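Local structure of ADP-ribosylglycohydrolase (Thermus thermophilus, 2YZV) at residues Pro136-Tyr141 with Pro145-Leu150; Gly209-Pro214 with Ala231-Arg236. The protein is an all-helical member of the ADP-ribosylglycohydrolase family that holds magnesium ions in the crystal. All blocks are in the same frame, centred on the assembly; numbering follows the deposited sequence.

Interaction 1. Residues Pro136-Tyr141 with Pro145-Leu150; sequences PLVLAY and PDLLSL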
# COMPACT_ATOMS: atom_id res chain seq x y z
N PRO A 136 1.52 6.74 3.36
CA PRO A 136 2.04 7.82 4.21
C PRO A 136 3.01 8.77 3.51
O PRO A 136 2.96 9.99 3.72
CB PRO A 136 2.70 7.06 5.35
CG PRO A 136 1.85 5.83 5.47
CD PRO A 136 1.66 5.43 4.02
N LEU A 137 3.89 8.22 2.67
CA LEU A 137 4.86 9.05 1.96
C LEU A 137 4.18 10.02 1.01
O LEU A 137 4.53 11.20 0.97
CB LEU A 137 5.83 8.17 1.16
CG LEU A 137 6.82 8.93 0.27
CD1 LEU A 137 7.69 9.85 1.11
CD2 LEU A 137 7.68 7.93 -0.48
N VAL A 138 3.21 9.53 0.25
CA VAL A 138 2.51 10.40 -0.70
C VAL A 138 1.65 11.44 0.01
O VAL A 138 1.52 12.57 -0.46
CB VAL A 138 1.63 9.56 -1.67
CG1 VAL A 138 0.88 10.48 -2.63
CG2 VAL A 138 2.51 8.60 -2.46
N LEU A 139 1.06 11.07 1.15
CA LEU A 139 0.24 12.02 1.89
C LEU A 139 1.03 13.25 2.32
O LEU A 139 0.54 14.38 2.23
CB LEU A 139 -0.38 11.36 3.12
CG LEU A 139 -1.83 10.88 3.01
CD1 LEU A 139 -1.97 9.86 1.89
CD2 LEU A 139 -2.25 10.27 4.33
N ALA A 140 2.26 13.03 2.77
CA ALA A 140 3.10 14.13 3.24
C ALA A 140 3.94 14.81 2.15
O ALA A 140 4.19 16.01 2.22
CB ALA A 140 4.01 13.65 4.36
N TYR A 141 4.37 14.05 1.15
CA TYR A 141 5.20 14.62 0.09
C TYR A 141 4.54 14.67 -1.28
O TYR A 141 5.20 14.69 -2.31
CB TYR A 141 6.52 13.83 0.02
CG TYR A 141 7.44 14.13 1.18
CD1 TYR A 141 8.32 15.21 1.13
CD2 TYR A 141 7.40 13.36 2.34
CE1 TYR A 141 9.13 15.52 2.21
CE2 TYR A 141 8.21 13.67 3.44
CZ TYR A 141 9.07 14.75 3.36
OH TYR A 141 9.87 15.08 4.43
N PRO A 145 8.59 17.85 -5.88
CA PRO A 145 8.96 17.59 -7.27
C PRO A 145 9.67 16.25 -7.46
O PRO A 145 9.62 15.67 -8.55
CB PRO A 145 9.85 18.78 -7.61
CG PRO A 145 10.50 19.09 -6.30
CD PRO A 145 9.33 19.01 -5.34
N ASP A 146 10.31 15.76 -6.41
CA ASP A 146 11.04 14.50 -6.48
C ASP A 146 10.29 13.36 -5.79
O ASP A 146 10.92 12.42 -5.31
CB ASP A 146 12.42 14.63 -5.84
CG ASP A 146 13.23 15.77 -6.42
OD1 ASP A 146 13.18 15.96 -7.65
OD2 ASP A 146 13.92 16.46 -5.64
N LEU A 147 8.97 13.45 -5.75
CA LEU A 147 8.17 12.41 -5.10
C LEU A 147 8.50 11.00 -5.55
O LEU A 147 8.66 10.10 -4.73
CB LEU A 147 6.67 12.67 -5.31
CG LEU A 147 5.76 11.54 -4.82
CD1 LEU A 147 5.91 11.37 -3.31
CD2 LEU A 147 4.32 11.85 -5.19
N LEU A 148 8.60 10.79 -6.86
CA LEU A 148 8.89 9.45 -7.37
C LEU A 148 10.25 8.95 -6.91
O LEU A 148 10.43 7.76 -6.64
CB LEU A 148 8.79 9.41 -8.90
CG LEU A 148 7.49 9.93 -9.51
CD1 LEU A 148 7.45 9.58 -10.99
CD2 LEU A 148 6.28 9.35 -8.80
N SER A 149 11.21 9.86 -6.79
CA SER A 149 12.55 9.52 -6.34
C SER A 149 12.53 9.16 -4.86
O SER A 149 13.23 8.24 -4.43
CB SER A 149 13.51 10.69 -6.58
OG SER A 149 14.80 10.40 -6.06
N LEU A 150 11.73 9.88 -4.09
CA LEU A 150 11.61 9.59 -2.66
C LEU A 150 10.96 8.23 -2.50
O LEU A 150 11.31 7.46 -1.60
CB LEU A 150 10.77 10.66 -1.96
CG LEU A 150 11.33 12.09 -2.03
CD1 LEU A 150 10.35 13.06 -1.38
CD2 LEU A 150 12.68 12.14 -1.32

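Interaction 2. Residues Gly209-Pro214 with Ala231-Arg236; sequences GFWEAP and AFARGR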
# COMPACT_ATOMS: atom_id res chain seq x y z
N GLY A 209 -2.03 -5.34 -18.74
CA GLY A 209 -2.06 -6.66 -18.15
C GLY A 209 -3.09 -6.78 -17.04
O GLY A 209 -3.64 -7.85 -16.80
N PHE A 210 -3.36 -5.66 -16.37
CA PHE A 210 -4.30 -5.65 -15.25
C PHE A 210 -5.78 -5.80 -15.61
O PHE A 210 -6.61 -5.99 -14.72
CB PHE A 210 -4.10 -4.36 -14.44
CG PHE A 210 -4.39 -3.10 -15.21
CD1 PHE A 210 -5.70 -2.64 -15.35
CD2 PHE A 210 -3.35 -2.40 -15.82
CE1 PHE A 210 -5.97 -1.49 -16.09
CE2 PHE A 210 -3.62 -1.24 -16.56
CZ PHE A 210 -4.94 -0.79 -16.70
N TRP A 211 -6.12 -5.71 -16.89
CA TRP A 211 -7.53 -5.83 -17.28
C TRP A 211 -8.04 -7.26 -17.08
O TRP A 211 -9.25 -7.50 -16.99
CB TRP A 211 -7.73 -5.42 -18.74
CG TRP A 211 -7.43 -3.96 -19.04
CD1 TRP A 211 -6.48 -3.48 -19.90
CD2 TRP A 211 -8.12 -2.81 -18.53
NE1 TRP A 211 -6.54 -2.11 -19.97
CE2 TRP A 211 -7.54 -1.67 -19.14
CE3 TRP A 211 -9.18 -2.63 -17.63
CZ2 TRP A 211 -7.98 -0.37 -18.87
CZ3 TRP A 211 -9.62 -1.33 -17.36
CH2 TRP A 211 -9.02 -0.21 -17.98
N GLU A 212 -7.12 -8.22 -17.00
CA GLU A 212 -7.50 -9.61 -16.79
C GLU A 212 -7.45 -9.96 -15.31
O GLU A 212 -6.54 -9.53 -14.60
CB GLU A 212 -6.58 -10.55 -17.57
CG GLU A 212 -7.01 -12.00 -17.49
CD GLU A 212 -8.40 -12.21 -18.06
OE1 GLU A 212 -8.55 -12.07 -19.29
OE2 GLU A 212 -9.33 -12.50 -17.28
N ALA A 213 -8.43 -10.74 -14.85
CA ALA A 213 -8.47 -11.14 -13.45
C ALA A 213 -7.31 -12.08 -13.14
O ALA A 213 -7.03 -13.00 -13.90
CB ALA A 213 -9.80 -11.84 -13.15
N PRO A 214 -6.62 -11.84 -12.01
CA PRO A 214 -5.49 -12.68 -11.62
C PRO A 214 -5.99 -14.06 -11.18
O PRO A 214 -7.15 -14.20 -10.78
CB PRO A 214 -4.88 -11.92 -10.44
CG PRO A 214 -5.28 -10.50 -10.69
CD PRO A 214 -6.70 -10.65 -11.15
N ALA A 231 -8.82 -4.94 -9.53
CA ALA A 231 -9.92 -4.79 -8.59
C ALA A 231 -10.48 -3.37 -8.65
O ALA A 231 -11.69 -3.16 -8.53
CB ALA A 231 -9.45 -5.12 -7.17
N PHE A 232 -9.59 -2.40 -8.83
CA PHE A 232 -10.00 -1.01 -8.91
C PHE A 232 -10.79 -0.78 -10.20
O PHE A 232 -11.82 -0.10 -10.20
CB PHE A 232 -8.76 -0.10 -8.86
CG PHE A 232 -9.06 1.37 -8.92
CD1 PHE A 232 -9.92 1.96 -8.00
CD2 PHE A 232 -8.47 2.17 -9.89
CE1 PHE A 232 -10.17 3.34 -8.03
CE2 PHE A 232 -8.71 3.55 -9.94
CZ PHE A 232 -9.57 4.13 -9.01
N ALA A 233 -10.32 -1.37 -11.29
CA ALA A 233 -11.00 -1.22 -12.58
C ALA A 233 -12.39 -1.85 -12.60
O ALA A 233 -13.33 -1.26 -13.15
CB ALA A 233 -10.14 -1.82 -13.68
N ARG A 234 -12.53 -3.02 -12.00
CA ARG A 234 -13.82 -3.71 -12.01
C ARG A 234 -14.78 -3.33 -10.90
O ARG A 234 -16.00 -3.43 -11.07
CB ARG A 234 -13.60 -5.23 -11.99
CG ARG A 234 -12.72 -5.75 -13.12
CD ARG A 234 -13.19 -5.26 -14.48
NE ARG A 234 -12.30 -5.72 -15.54
CZ ARG A 234 -12.14 -5.11 -16.71
NH1 ARG A 234 -12.82 -4.00 -16.97
NH2 ARG A 234 -11.28 -5.59 -17.59
N GLY A 235 -14.26 -2.89 -9.76
CA GLY A 235 -15.13 -2.49 -8.66
C GLY A 235 -15.79 -1.16 -8.96
O GLY A 235 -15.14 -0.23 -9.42
N ARG A 236 -17.10 -1.08 -8.70
CA ARG A 236 -17.85 0.15 -8.95
C ARG A 236 -17.80 1.11 -7.76
O ARG A 236 -18.13 2.29 -7.88
CB ARG A 236 -19.29 -0.19 -9.32
CG ARG A 236 -19.41 -0.86 -10.68
CD ARG A 236 -20.78 -1.47 -10.89
NE ARG A 236 -21.00 -2.62 -10.02
CZ ARG A 236 -22.15 -3.29 -9.93
NH1 ARG A 236 -23.19 -2.91 -10.65
NH2 ARG A 236 -22.25 -4.33 -9.12
O HOH W 1 -11.67 -8.67 -15.77

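Interaction 1. Residues Pro136-Tyr141 with Pro145-Leu150
Tyr141 and Leu150 meet with their side chains crossing at about a right angle. One methyl of Leu150, CD1, lies against the root of the tyrosine side chain, 3.9 Å from Tyr141 CD1 and 4.0 Å from Tyr141 CG, and it approaches the ring obliquely. Leu150 directs its chain this way by placing CG beside its backbone N and anti to the carbonyl carbon (chi1 -62°). Leu137 O lies in the plane of the tyrosine ring, at the edge beside CD2.

Leu147 meets the carbonyl oxygen of Tyr141 instead of its ring. Its CG is anti to the backbone N (chi1 172°), which carries CD1 in to 3.5 Å from Tyr141 O, while CB, CG and CD2 gather slightly farther from that same oxygen. The carbonyl therefore sits against a hydrocarbon surface. CD1 also touches three side chains of helix 135-141: it is 4.2 Å from Tyr141 CB, 4.4 Å from Leu137 CG and 4.5 Å from Val138 CG2. One methyl thus fills the place between side chains lying on successive turns of the helix.

Leu137 turns toward the other helix too, but its CD2 faces backbone, 3.8 Å from Leu150 O. No hydrogen bond spans the contact, which is made by van der Waals packing, partly of methyls on carbonyl oxygens. The backbones come closer at Tyr141 and Leu147 than at Leu137 and Leu150, where the gap is wider and leucine chains bridge it.

The contact pairs helix 135-141 with the start of helix 147-156 across a short connection. Phe74, from a loop, packs on Leu137, Tyr141 and Leu150 together. Helix 162-179 adds Leu175 and Leu179 against Val138 and Arg176 against Leu147, while Met296 of helix 283-298 touches Tyr141.

Interaction 2. Residues Gly209-Pro214 with Ala231-Arg236
Arg234 reaches over to Trp211 and makes the one direct hydrogen bond of the contact: NH2 donates to Trp211 O at 2.9 Å, with an N-H...O angle of 159°. The oxygen lies at the edge of the guanidinium, close to its plane, and the donor arrives in the carbonyl plane on a lone pair. A water takes the other route, donating to Trp211 O and accepting from Arg234 NE, 3.0 Å from each. Two donors thus grip one carbonyl, and the guanidinium is held from two of its nitrogens.

The apolar contact is Ala233 CB against the indole, 3.7 Å from Trp211 CZ3 and oblique to the ring. The guanidinium lies beside the same indole, Arg234 NH2 coming in obliquely to 3.6 Å from Trp211 CE3; the two planes stand 35° apart, so they are not stacked flat. Phe210 supplies a neighbour within its own segment, its CE1 lying over the centre of one indole face.

Thus the type I turn Gly209-Glu212, where helix 200-209 runs out, is tied at the surface to the last turn of helix 221-234. Leu188 of helix 184-189 touches Phe210, Trp211 and Ala233, while Leu244 of helix 238-246 lies against Arg234.

In the fold
Interactions 1 and 2 follow one another along the chain and do not touch: their centres are 26 Å apart and their nearest atoms about 14 Å. The first is buried and without hydrogen bonds; the second lies at the surface and adds polar bonds. Neither segment pair supplies a magnesium ligand, but each packs near an element that does. Helix 252-267 begins beside Asp251 and contains Asp253 and Thr254; its Tyr259 packs on Ala231 and Phe232, its Leu262 on Phe232. Phe74, which packs on interaction 1, comes just after helix 57-72, whose first turn carries Asp58, with Thr56 just before it. Each contact thus leads indirectly to a metal ligand, interaction 1 through the Phe74 loop.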